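PDB 4ZOY: Sqt1 from Chaetomium thermophilum, which probably serves as a dedicated chaperone that captures a newly made ribosomal protein during ribosome biogenesis, as its yeast namesake does for Rpl10 (uL16). Local coordinates for residues A9-H14 against Y48-S53; D16-I21 against A476-F481; A262-G267 against K274-P279; L204-S209 against F253-S258. One frame throughout, in Å; residues are numbered along the deposited sequence.

Interaction 1. Residues A9-H14 against Y48-S53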
loop_
_atom_site.group_PDB
_atom_site.type_symbol
_atom_site.label_atom_id
_atom_site.label_comp_id
_atom_site.label_asym_id
_atom_site.label_seq_id
_atom_site.Cartn_x
_atom_site.Cartn_y
_atom_site.Cartn_z
ATOM N N ALA A 9 4.968 7.393 21.316
ATOM C CA ALA A 9 4.034 6.419 21.861
ATOM C C ALA A 9 4.299 5.083 21.208
ATOM O O ALA A 9 4.964 4.995 20.174
ATOM C CB ALA A 9 2.578 6.836 21.634
ATOM N N TYR A 10 3.790 4.029 21.826
ATOM C CA TYR A 10 3.983 2.697 21.299
ATOM C C TYR A 10 2.834 1.800 21.687
ATOM O O TYR A 10 2.056 2.106 22.597
ATOM C CB TYR A 10 5.304 2.099 21.795
ATOM C CG TYR A 10 5.296 1.735 23.263
ATOM C CD1 TYR A 10 5.448 2.705 24.236
ATOM C CD2 TYR A 10 5.153 0.416 23.666
ATOM C CE1 TYR A 10 5.443 2.372 25.586
ATOM C CE2 TYR A 10 5.155 0.075 25.007
ATOM C CZ TYR A 10 5.298 1.061 25.960
ATOM O OH TYR A 10 5.293 0.722 27.299
ATOM N N PHE A 11 2.720 0.688 20.975
ATOM C CA PHE A 11 1.782 -0.354 21.346
ATOM C C PHE A 11 2.472 -1.690 21.171
ATOM O O PHE A 11 2.943 -2.012 20.080
ATOM C CB PHE A 11 0.512 -0.281 20.503
ATOM C CG PHE A 11 -0.406 -1.447 20.703
ATOM C CD1 PHE A 11 -1.013 -1.664 21.932
ATOM C CD2 PHE A 11 -0.669 -2.326 19.666
ATOM C CE1 PHE A 11 -1.859 -2.747 22.118
ATOM C CE2 PHE A 11 -1.515 -3.404 19.844
ATOM C CZ PHE A 11 -2.116 -3.614 21.072
ATOM N N ASP A 12 2.554 -2.469 22.248
ATOM C CA ASP A 12 3.293 -3.719 22.200
ATOM C C ASP A 12 2.398 -4.948 22.367
ATOM O O ASP A 12 2.903 -6.041 22.625
ATOM C CB ASP A 12 4.389 -3.719 23.272
ATOM C CG ASP A 12 3.822 -3.749 24.675
ATOM O OD1 ASP A 12 2.853 -3.008 24.942
ATOM O OD2 ASP A 12 4.332 -4.532 25.504
ATOM N N GLY A 13 1.088 -4.779 22.187
ATOM C CA GLY A 13 0.142 -5.871 22.370
ATOM C C GLY A 13 0.270 -7.068 21.441
ATOM O O GLY A 13 -0.010 -8.198 21.834
ATOM N N HIS A 14 0.671 -6.840 20.195
ATOM C CA HIS A 14 0.868 -7.961 19.276
ATOM C C HIS A 14 1.947 -8.899 19.802
ATOM O O HIS A 14 2.968 -8.453 20.310
ATOM C CB HIS A 14 1.253 -7.463 17.878
ATOM C CG HIS A 14 0.167 -6.706 17.180
ATOM N ND1 HIS A 14 -0.806 -7.331 16.428
ATOM C CD2 HIS A 14 -0.094 -5.380 17.105
ATOM C CE1 HIS A 14 -1.622 -6.423 15.925
ATOM N NE2 HIS A 14 -1.209 -5.228 16.316
ATOM N N TYR A 48 -5.820 -5.041 16.237
ATOM C CA TYR A 48 -6.240 -4.064 17.221
ATOM C C TYR A 48 -6.633 -2.767 16.544
ATOM O O TYR A 48 -6.128 -2.445 15.463
ATOM C CB TYR A 48 -5.126 -3.794 18.232
ATOM C CG TYR A 48 -4.792 -4.961 19.124
ATOM C CD1 TYR A 48 -5.547 -5.218 20.265
ATOM C CD2 TYR A 48 -3.722 -5.795 18.836
ATOM C CE1 TYR A 48 -5.241 -6.289 21.093
ATOM C CE2 TYR A 48 -3.404 -6.871 19.660
ATOM C CZ TYR A 48 -4.172 -7.105 20.785
ATOM O OH TYR A 48 -3.866 -8.167 21.608
ATOM N N VAL A 49 -7.533 -2.018 17.168
ATOM C CA VAL A 49 -7.760 -0.647 16.754
ATOM C C VAL A 49 -7.238 0.268 17.845
ATOM O O VAL A 49 -7.513 0.056 19.029
ATOM C CB VAL A 49 -9.240 -0.347 16.477
ATOM C CG1 VAL A 49 -9.394 1.094 15.999
ATOM C CG2 VAL A 49 -9.785 -1.324 15.445
ATOM N N LEU A 50 -6.475 1.274 17.442
ATOM C CA LEU A 50 -5.850 2.199 18.373
ATOM C C LEU A 50 -6.367 3.605 18.154
ATOM O O LEU A 50 -6.789 3.948 17.048
ATOM C CB LEU A 50 -4.334 2.186 18.208
ATOM C CG LEU A 50 -3.658 0.818 18.210
ATOM C CD1 LEU A 50 -2.209 0.932 17.805
ATOM C CD2 LEU A 50 -3.761 0.176 19.587
ATOM N N ASP A 51 -6.336 4.407 19.217
ATOM C CA ASP A 51 -6.609 5.836 19.147
ATOM C C ASP A 51 -5.331 6.583 19.507
ATOM O O ASP A 51 -4.969 6.689 20.681
ATOM C CB ASP A 51 -7.752 6.225 20.091
ATOM C CG ASP A 51 -8.194 7.666 19.914
ATOM O OD1 ASP A 51 -7.430 8.469 19.343
ATOM O OD2 ASP A 51 -9.314 7.998 20.356
ATOM N N ILE A 52 -4.661 7.107 18.488
ATOM C CA ILE A 52 -3.323 7.674 18.618
ATOM C C ILE A 52 -3.373 9.091 19.231
ATOM O O ILE A 52 -2.354 9.647 19.645
ATOM C CB ILE A 52 -2.609 7.644 17.218
ATOM C CG1 ILE A 52 -1.833 6.333 17.042
ATOM C CG2 ILE A 52 -1.636 8.795 17.004
ATOM C CD1 ILE A 52 -2.662 5.095 17.101
ATOM N N SER A 53 -4.569 9.655 19.352
ATOM C CA SER A 53 -4.703 10.982 19.950
ATOM C C SER A 53 -4.288 10.967 21.425
ATOM O O SER A 53 -4.025 12.010 22.016
ATOM C CB SER A 53 -6.134 11.498 19.808
ATOM O OG SER A 53 -7.021 10.781 20.644
HETATM O O HOH W 1 -2.036 -10.020 21.199
#

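Interaction 2. Residues D16-I21 against A476-F481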
loop_
_atom_site.group_PDB
_atom_site.type_symbol
_atom_site.label_atom_id
_atom_site.label_comp_id
_atom_site.label_asym_id
_atom_site.label_seq_id
_atom_site.Cartn_x
_atom_site.Cartn_y
_atom_site.Cartn_z
ATOM N N ASP A 16 3.565 -11.166 17.922
ATOM C CA ASP A 16 4.589 -11.366 16.917
ATOM C C ASP A 16 4.363 -10.367 15.782
ATOM O O ASP A 16 3.649 -9.384 15.968
ATOM C CB ASP A 16 4.580 -12.817 16.404
ATOM C CG ASP A 16 5.957 -13.301 15.997
ATOM O OD1 ASP A 16 6.873 -12.486 15.742
ATOM O OD2 ASP A 16 6.157 -14.534 15.929
ATOM N N SER A 17 4.987 -10.633 14.637
ATOM C CA SER A 17 5.019 -9.723 13.489
ATOM C C SER A 17 3.726 -8.975 13.242
ATOM O O SER A 17 2.656 -9.572 13.142
ATOM C CB SER A 17 5.360 -10.498 12.221
ATOM O OG SER A 17 6.536 -11.272 12.382
ATOM N N VAL A 18 3.842 -7.656 13.126
ATOM C CA VAL A 18 2.705 -6.819 12.770
ATOM C C VAL A 18 2.818 -6.504 11.275
ATOM O O VAL A 18 3.644 -5.684 10.865
ATOM C CB VAL A 18 2.646 -5.521 13.607
ATOM C CG1 VAL A 18 1.240 -4.952 13.564
ATOM C CG2 VAL A 18 3.034 -5.798 15.075
ATOM N N PHE A 19 2.000 -7.191 10.475
ATOM C CA PHE A 19 2.127 -7.162 9.016
ATOM C C PHE A 19 1.357 -6.044 8.347
ATOM O O PHE A 19 1.709 -5.636 7.239
ATOM C CB PHE A 19 1.638 -8.479 8.403
ATOM C CG PHE A 19 2.511 -9.664 8.706
ATOM C CD1 PHE A 19 3.839 -9.682 8.328
ATOM C CD2 PHE A 19 1.979 -10.781 9.323
ATOM C CE1 PHE A 19 4.636 -10.792 8.590
ATOM C CE2 PHE A 19 2.768 -11.889 9.583
ATOM C CZ PHE A 19 4.094 -11.889 9.218
ATOM N N ALA A 20 0.291 -5.583 8.993
ATOM C CA ALA A 20 -0.675 -4.719 8.322
ATOM C C ALA A 20 -1.102 -3.544 9.168
ATOM O O ALA A 20 -1.143 -3.629 10.411
ATOM C CB ALA A 20 -1.898 -5.537 7.919
ATOM N N ILE A 21 -1.435 -2.441 8.499
ATOM C CA ILE A 21 -1.923 -1.259 9.183
ATOM C C ILE A 21 -2.861 -0.488 8.263
ATOM O O ILE A 21 -2.639 -0.418 7.048
ATOM C CB ILE A 21 -0.754 -0.367 9.663
ATOM C CG1 ILE A 21 -1.255 0.888 10.380
ATOM C CG2 ILE A 21 0.198 -0.020 8.506
ATOM C CD1 ILE A 21 -0.152 1.632 11.171
ATOM N N ALA A 476 7.220 -6.997 16.400
ATOM C CA ALA A 476 5.949 -7.100 17.133
ATOM C C ALA A 476 5.576 -5.827 17.869
ATOM O O ALA A 476 4.796 -5.862 18.828
ATOM C CB ALA A 476 5.975 -8.294 18.129
ATOM N N VAL A 477 6.110 -4.700 17.408
ATOM C CA VAL A 477 5.814 -3.419 18.034
ATOM C C VAL A 477 5.221 -2.460 17.005
ATOM O O VAL A 477 5.514 -2.554 15.809
ATOM C CB VAL A 477 7.073 -2.789 18.666
ATOM C CG1 VAL A 477 6.691 -1.681 19.642
ATOM C CG2 VAL A 477 7.901 -3.852 19.385
ATOM N N VAL A 478 4.372 -1.575 17.511
ATOM C CA VAL A 478 3.759 -0.466 16.778
ATOM C C VAL A 478 4.280 0.820 17.396
ATOM O O VAL A 478 4.178 0.995 18.615
ATOM C CB VAL A 478 2.231 -0.516 16.877
ATOM C CG1 VAL A 478 1.584 0.696 16.208
ATOM C CG2 VAL A 478 1.685 -1.832 16.287
ATOM N N LEU A 479 4.856 1.710 16.587
ATOM C CA LEU A 479 5.415 2.960 17.108
ATOM C C LEU A 479 4.718 4.177 16.511
ATOM O O LEU A 479 4.159 4.109 15.416
ATOM C CB LEU A 479 6.922 3.057 16.840
ATOM C CG LEU A 479 7.811 2.003 17.507
ATOM C CD1 LEU A 479 9.273 2.245 17.209
ATOM C CD2 LEU A 479 7.553 2.011 19.023
ATOM N N VAL A 480 4.735 5.282 17.250
ATOM C CA VAL A 480 4.187 6.550 16.779
ATOM C C VAL A 480 5.300 7.576 16.746
ATOM O O VAL A 480 6.014 7.747 17.737
ATOM C CB VAL A 480 3.052 7.062 17.678
ATOM C CG1 VAL A 480 2.504 8.378 17.122
ATOM C CG2 VAL A 480 1.943 6.026 17.791
ATOM N N PHE A 481 5.456 8.249 15.606
ATOM C CA PHE A 481 6.472 9.271 15.419
ATOM C C PHE A 481 5.817 10.594 15.025
ATOM O O PHE A 481 4.723 10.595 14.456
ATOM C CB PHE A 481 7.465 8.862 14.326
ATOM C CG PHE A 481 8.250 7.611 14.628
ATOM C CD1 PHE A 481 9.224 7.609 15.614
ATOM C CD2 PHE A 481 8.058 6.456 13.891
ATOM C CE1 PHE A 481 9.971 6.468 15.872
ATOM C CE2 PHE A 481 8.804 5.311 14.144
ATOM C CZ PHE A 481 9.762 5.314 15.138
#

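Interaction 3. Residues A262-G267 against K274-P279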
loop_
_atom_site.group_PDB
_atom_site.type_symbol
_atom_site.label_atom_id
_atom_site.label_comp_id
_atom_site.label_asym_id
_atom_site.label_seq_id
_atom_site.Cartn_x
_atom_site.Cartn_y
_atom_site.Cartn_z
ATOM N N ALA A 262 -3.107 7.885 -16.716
ATOM C CA ALA A 262 -2.606 7.643 -18.071
ATOM C C ALA A 262 -1.662 6.453 -18.182
ATOM O O ALA A 262 -1.553 5.842 -19.240
ATOM C CB ALA A 262 -1.905 8.898 -18.604
ATOM N N VAL A 263 -0.947 6.139 -17.103
ATOM C CA VAL A 263 -0.045 4.993 -17.138
ATOM C C VAL A 263 -0.082 4.200 -15.852
ATOM O O VAL A 263 -0.466 4.704 -14.794
ATOM C CB VAL A 263 1.440 5.395 -17.410
ATOM C CG1 VAL A 263 1.562 6.210 -18.698
ATOM C CG2 VAL A 263 2.014 6.177 -16.257
ATOM N N VAL A 264 0.350 2.954 -15.973
ATOM C CA VAL A 264 0.594 2.108 -14.820
ATOM C C VAL A 264 2.072 1.720 -14.814
ATOM O O VAL A 264 2.657 1.454 -15.871
ATOM C CB VAL A 264 -0.328 0.855 -14.832
ATOM C CG1 VAL A 264 -0.148 0.037 -16.111
ATOM C CG2 VAL A 264 -0.099 -0.007 -13.597
ATOM N N ALA A 265 2.679 1.743 -13.624
ATOM C CA ALA A 265 4.045 1.249 -13.423
ATOM C C ALA A 265 3.986 -0.071 -12.694
ATOM O O ALA A 265 3.249 -0.204 -11.714
ATOM C CB ALA A 265 4.870 2.247 -12.632
ATOM N N VAL A 266 4.760 -1.046 -13.166
ATOM C CA VAL A 266 4.906 -2.314 -12.453
ATOM C C VAL A 266 6.374 -2.502 -12.109
ATOM O O VAL A 266 7.257 -2.081 -12.847
ATOM C CB VAL A 266 4.387 -3.538 -13.251
ATOM C CG1 VAL A 266 2.915 -3.349 -13.588
ATOM C CG2 VAL A 266 5.193 -3.758 -14.534
ATOM N N GLY A 267 6.620 -3.091 -10.951
ATOM C CA GLY A 267 7.978 -3.279 -10.476
ATOM C C GLY A 267 8.182 -4.726 -10.117
ATOM O O GLY A 267 7.283 -5.394 -9.607
ATOM N N LYS A 274 8.434 -1.497 -15.483
ATOM C CA LYS A 274 7.830 -1.274 -16.797
ATOM C C LYS A 274 6.729 -0.234 -16.679
ATOM O O LYS A 274 5.937 -0.281 -15.735
ATOM C CB LYS A 274 7.255 -2.568 -17.376
ATOM C CG LYS A 274 8.242 -3.714 -17.527
ATOM C CD LYS A 274 9.151 -3.476 -18.716
ATOM C CE LYS A 274 10.202 -4.568 -18.839
ATOM N NZ LYS A 274 11.009 -4.376 -20.096
ATOM N N ILE A 275 6.683 0.696 -17.631
ATOM C CA ILE A 275 5.635 1.715 -17.711
ATOM C C ILE A 275 4.710 1.363 -18.874
ATOM O O ILE A 275 5.173 1.230 -20.007
ATOM C CB ILE A 275 6.210 3.131 -17.924
ATOM C CG1 ILE A 275 7.315 3.421 -16.903
ATOM C CG2 ILE A 275 5.097 4.177 -17.838
ATOM C CD1 ILE A 275 6.874 3.319 -15.437
ATOM N N VAL A 276 3.416 1.211 -18.590
ATOM C CA VAL A 276 2.442 0.764 -19.587
ATOM C C VAL A 276 1.305 1.769 -19.692
ATOM O O VAL A 276 0.818 2.277 -18.684
ATOM C CB VAL A 276 1.873 -0.625 -19.233
ATOM C CG1 VAL A 276 0.830 -1.065 -20.251
ATOM C CG2 VAL A 276 2.990 -1.656 -19.161
ATOM N N GLY A 277 0.884 2.074 -20.917
ATOM C CA GLY A 277 -0.211 3.009 -21.105
ATOM C C GLY A 277 -1.581 2.430 -20.766
ATOM O O GLY A 277 -1.842 1.240 -20.968
ATOM N N LEU A 278 -2.444 3.298 -20.250
ATOM C CA LEU A 278 -3.832 2.950 -19.942
ATOM C C LEU A 278 -4.773 3.803 -20.769
ATOM O O LEU A 278 -4.429 4.928 -21.123
ATOM C CB LEU A 278 -4.134 3.179 -18.465
ATOM C CG LEU A 278 -3.330 2.373 -17.453
ATOM C CD1 LEU A 278 -3.747 2.844 -16.060
ATOM C CD2 LEU A 278 -3.543 0.877 -17.642
ATOM N N PRO A 279 -5.977 3.290 -21.051
ATOM C CA PRO A 279 -6.977 4.162 -21.676
ATOM C C PRO A 279 -7.547 5.146 -20.661
ATOM O O PRO A 279 -7.657 4.814 -19.484
ATOM C CB PRO A 279 -8.044 3.173 -22.145
ATOM C CG PRO A 279 -8.005 2.100 -21.092
ATOM C CD PRO A 279 -6.521 1.952 -20.756
#

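Interaction 4. Residues L204-S209 against F253-S258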
loop_
_atom_site.group_PDB
_atom_site.type_symbol
_atom_site.label_atom_id
_atom_site.label_comp_id
_atom_site.label_asym_id
_atom_site.label_seq_id
_atom_site.Cartn_x
_atom_site.Cartn_y
_atom_site.Cartn_z
ATOM N N LEU A 204 -10.550 1.503 -12.998
ATOM C CA LEU A 204 -9.627 0.455 -13.397
ATOM C C LEU A 204 -8.879 -0.074 -12.184
ATOM O O LEU A 204 -8.555 0.685 -11.266
ATOM C CB LEU A 204 -8.619 0.986 -14.432
ATOM C CG LEU A 204 -9.250 1.456 -15.739
ATOM C CD1 LEU A 204 -8.165 2.029 -16.651
ATOM C CD2 LEU A 204 -9.975 0.293 -16.395
ATOM N N LEU A 205 -8.593 -1.366 -12.197
ATOM C CA LEU A 205 -7.832 -2.005 -11.132
ATOM C C LEU A 205 -6.674 -2.762 -11.759
ATOM O O LEU A 205 -6.883 -3.713 -12.509
ATOM C CB LEU A 205 -8.728 -2.950 -10.320
ATOM C CG LEU A 205 -8.050 -3.802 -9.256
ATOM C CD1 LEU A 205 -7.434 -2.931 -8.156
ATOM C CD2 LEU A 205 -9.055 -4.781 -8.680
ATOM N N ALA A 206 -5.450 -2.325 -11.463
ATOM C CA ALA A 206 -4.254 -2.962 -11.999
ATOM C C ALA A 206 -3.646 -3.901 -10.982
ATOM O O ALA A 206 -3.371 -3.494 -9.857
ATOM C CB ALA A 206 -3.241 -1.908 -12.412
ATOM N N THR A 207 -3.452 -5.154 -11.369
ATOM C CA THR A 207 -2.838 -6.132 -10.472
ATOM C C THR A 207 -1.709 -6.879 -11.161
ATOM O O THR A 207 -1.680 -7.031 -12.391
ATOM C CB THR A 207 -3.866 -7.136 -9.915
ATOM O OG1 THR A 207 -4.354 -7.981 -10.968
ATOM C CG2 THR A 207 -5.037 -6.396 -9.265
ATOM N N VAL A 208 -0.760 -7.321 -10.350
ATOM C CA VAL A 208 0.429 -8.003 -10.853
ATOM C C VAL A 208 0.662 -9.296 -10.099
ATOM O O VAL A 208 0.102 -9.508 -9.026
ATOM C CB VAL A 208 1.678 -7.117 -10.744
ATOM C CG1 VAL A 208 1.550 -5.927 -11.670
ATOM C CG2 VAL A 208 1.912 -6.669 -9.294
ATOM N N SER A 209 1.508 -10.151 -10.671
ATOM C CA SER A 209 1.691 -11.507 -10.173
ATOM C C SER A 209 3.138 -11.967 -10.250
ATOM O O SER A 209 3.909 -11.494 -11.094
ATOM C CB SER A 209 0.796 -12.473 -10.966
ATOM O OG SER A 209 1.043 -13.835 -10.653
ATOM N N PHE A 253 6.081 -7.553 -8.334
ATOM C CA PHE A 253 5.848 -7.445 -6.895
ATOM C C PHE A 253 5.210 -6.137 -6.461
ATOM O O PHE A 253 4.786 -6.002 -5.309
ATOM C CB PHE A 253 7.174 -7.626 -6.151
ATOM C CG PHE A 253 7.837 -8.943 -6.438
ATOM C CD1 PHE A 253 7.275 -10.118 -5.971
ATOM C CD2 PHE A 253 8.990 -9.008 -7.205
ATOM C CE1 PHE A 253 7.861 -11.349 -6.249
ATOM C CE2 PHE A 253 9.583 -10.232 -7.480
ATOM C CZ PHE A 253 9.014 -11.400 -7.002
ATOM N N SER A 254 5.147 -5.167 -7.369
ATOM C CA SER A 254 4.589 -3.856 -7.028
ATOM C C SER A 254 3.921 -3.217 -8.240
ATOM O O SER A 254 4.230 -3.549 -9.391
ATOM C CB SER A 254 5.676 -2.934 -6.456
ATOM O OG SER A 254 6.754 -2.801 -7.374
ATOM N N VAL A 255 2.999 -2.294 -7.973
ATOM C CA VAL A 255 2.219 -1.654 -9.023
ATOM C C VAL A 255 1.706 -0.316 -8.505
ATOM O O VAL A 255 1.394 -0.173 -7.323
ATOM C CB VAL A 255 1.058 -2.575 -9.502
ATOM C CG1 VAL A 255 0.067 -2.845 -8.377
ATOM C CG2 VAL A 255 0.335 -1.980 -10.710
ATOM N N ALA A 256 1.649 0.667 -9.399
ATOM C CA ALA A 256 1.156 1.996 -9.083
ATOM C C ALA A 256 0.586 2.619 -10.351
ATOM O O ALA A 256 1.062 2.361 -11.463
ATOM C CB ALA A 256 2.259 2.871 -8.492
ATOM N N VAL A 257 -0.455 3.428 -10.186
ATOM C CA VAL A 257 -1.069 4.128 -11.309
ATOM C C VAL A 257 -0.836 5.636 -11.161
ATOM O O VAL A 257 -0.884 6.165 -10.062
ATOM C CB VAL A 257 -2.577 3.803 -11.401
ATOM C CG1 VAL A 257 -3.214 4.567 -12.561
ATOM C CG2 VAL A 257 -2.790 2.309 -11.587
ATOM N N SER A 258 -0.557 6.324 -12.271
ATOM C CA SER A 258 -0.229 7.752 -12.230
ATOM C C SER A 258 -1.451 8.603 -11.888
ATOM O O SER A 258 -2.583 8.144 -12.046
ATOM C CB SER A 258 0.373 8.192 -13.569
ATOM O OG SER A 258 -0.616 8.176 -14.588
#

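Interaction 1. Residues A9-H14 against Y48-S53
Phe11 carries CG anti to the backbone N (chi1 172°) and Tyr48 carries CG anti to its carbonyl carbon (chi1 -67°), which brings the two rings together; they meet as an edge-to-face (T-shaped) pair. The rim atom Phe11 CZ stands over the centre of the Tyr48 ring, planes at 73°, and Phe11 CE2 lies 3.4 Å from Tyr48 CD2. Tyr48 in turn presents its own edge to His14, CD2 sitting above the imidazole face 3.6 Å from His14 NE2; that nitrogen is held by Thr33 OG1. Leu50 covers one face of Phe11: its CD2 makes a CH-pi contact with the ring, 3.9 Å from the centroid, while Gly13 N lies over the other face. At the polar end, Tyr48 OH donates to a water at 2.6 Å, and the water donates to Gly13 O. An alanine at Tyr48 would probably leave the Phe11 rim and the His14 face without their aromatic mate and cost the water its phenol donor. Strand 9-11 joins the sheet of 457-461, 468-473 and 478-482, whereas 45-51 lies in that of 18-23, 30-36 and 83-85; this aromatic cluster thus packs between two blades beside the Velcro closure of a WD40 beta-propeller.

Interaction 2. Residues D16-I21 against A476-F481
The carbonyl oxygen of Asp16 meets two carbons of Ala476. A CA-H...O contact runs from Ala476 CA to Asp16 O at 3.4 Å, with 131° at the hydrogen, and Ala476 CB touches the same oxygen at equal range, so the short side chain lies against the Asp16 carbonyl group. The carboxylate of Asp16 turns back on its own segment, where OD1 takes a weak bond from Ser17 N, while Ser17 OG is bound by Asp474 OD1. Further along, Val18 divides its two methyls between two partners. CG1, anti to the backbone N (chi1 -160°), reaches Val478 CG2 at 4.2 Å, the two valines crossing at about a right angle, while CG2, beside the N, rests on the backbone of Ala476, 3.8 Å from its C. The contact is therefore van der Waals packing with one CH...O touch, at the meeting of two sheets. Strand 18-23 is an outermost strand of its sheet, beside 30-36, yet Val18 shares a backbone hydrogen bond with Gly473 and touches Val472 of strand 468-473. Strand 478-482 runs between 9-11 and 468-473, with Val478 packed against Phe11, Thr33 and Val470.

Interaction 3. Residues A262-G267 against K274-P279
Strands 263-267 and 274-277 run antiparallel as a hairpin, their directions 156° apart, with Val264-Val276 and Val266-Lys274 as hydrogen-bonded pairs and Val263-Gly277 and Ala265-Ile275 as non-hydrogen-bonded ones. Val264 and Val276 exchange both bonds, N to O at 2.8 Å each way. Beyond the last pair, Leu278 N donates to Ala262 O at 2.9 Å from above the carbonyl plane, 42° out of it. On the face of the valine pair, Val264 and Val276 point the same way side by side, Val264 CG1 lying 3.8 Å from Val276 CB. Leu278 extends that patch, placing CD2 3.8 Å from Val264 CG1 and CD1 against the carbonyl carbon of Val263. An alanine at Leu278 would probably open a gap beside Val264 CG1 and lose the methyl contacts with Val257 and Val216. On the other face Ile275 sends its branches to two residues: CD1 touches Ala265 CB at 3.6 Å, and CG2 meets Val263 CB at 3.9 Å. Lys274 packs CB on Val266 CG2, then bends at chi2 (-75°), and its NZ is bound by Arg245 O and Ser323 OG. Five backbone bonds thus join the two segments while Ala265 and Ile275 turn theirs to the neighbouring strands, aliphatic groups meet on both faces, and the one charged end is led off to outside acceptors, a chemistry suited to the buried middle of a propeller blade.

Interaction 4. Residues L204-S209 against F253-S258
Val255 lays both methyls on Ala206 and offers its CB to Val208. CG1 takes the crowded position between backbone N and carbonyl carbon (chi1 63°) and lies 3.8 Å from Ala206 O. CG2, anti to the backbone N, comes 4.0 Å from Ala206 CB. Val208 uses another rotamer: CG1 is anti to its carbonyl carbon (chi1 -66°) and meets Val255 CB at 4.0 Å, while CG2, itself between N and carbonyl carbon, approaches Ser254 O at 3.9 Å. The two valines slide past each other in opposite directions, so that both methyls of Val208 come up to Val255 CB. Val257 reaches Ala206 CB with CG2, 4.3 Å away, a looser touch. The strand axes lie 6.8 Å apart and nearly antiparallel at 164°, so the segments are joined by van der Waals packing between sheets. Ser254 turns its own side chain off the interface, OG bonding to Ile331 O, and with Phe253 faces Gly267 in a classic beta bulge. Strand 204-209, within a predicted WD repeat, lies between 193-198 and 214-218, whereas 252-257 is an outermost strand of the next sheet beside 263-268. From that neighbour Val264 touches Ala206 and Val255, and Val266 touches Val208 and Val255; Ala195 of strand 193-198 touches both Val208 and Val255.

From the N terminus, interaction 1 closes a short loop, bringing 9-14 back to 48-53. Interaction 2 opens inside that loop at 16-21 and ends only at 476-481, so the two cross, and it spans nearly the whole chain. They touch where strand 9-11 pairs with 478-482, and together they join the first sheet to the last, closing the ring. Interactions 4 and 3 nest within interaction 2 and lie across the chain's centre from it. Interaction 4 closes first, tying neighbouring sheets; interaction 3 follows as a local hairpin in the second of these. They meet where strand 263-268 pairs with 252-257. Interactions 1 and 3 have centres about 37 Å apart.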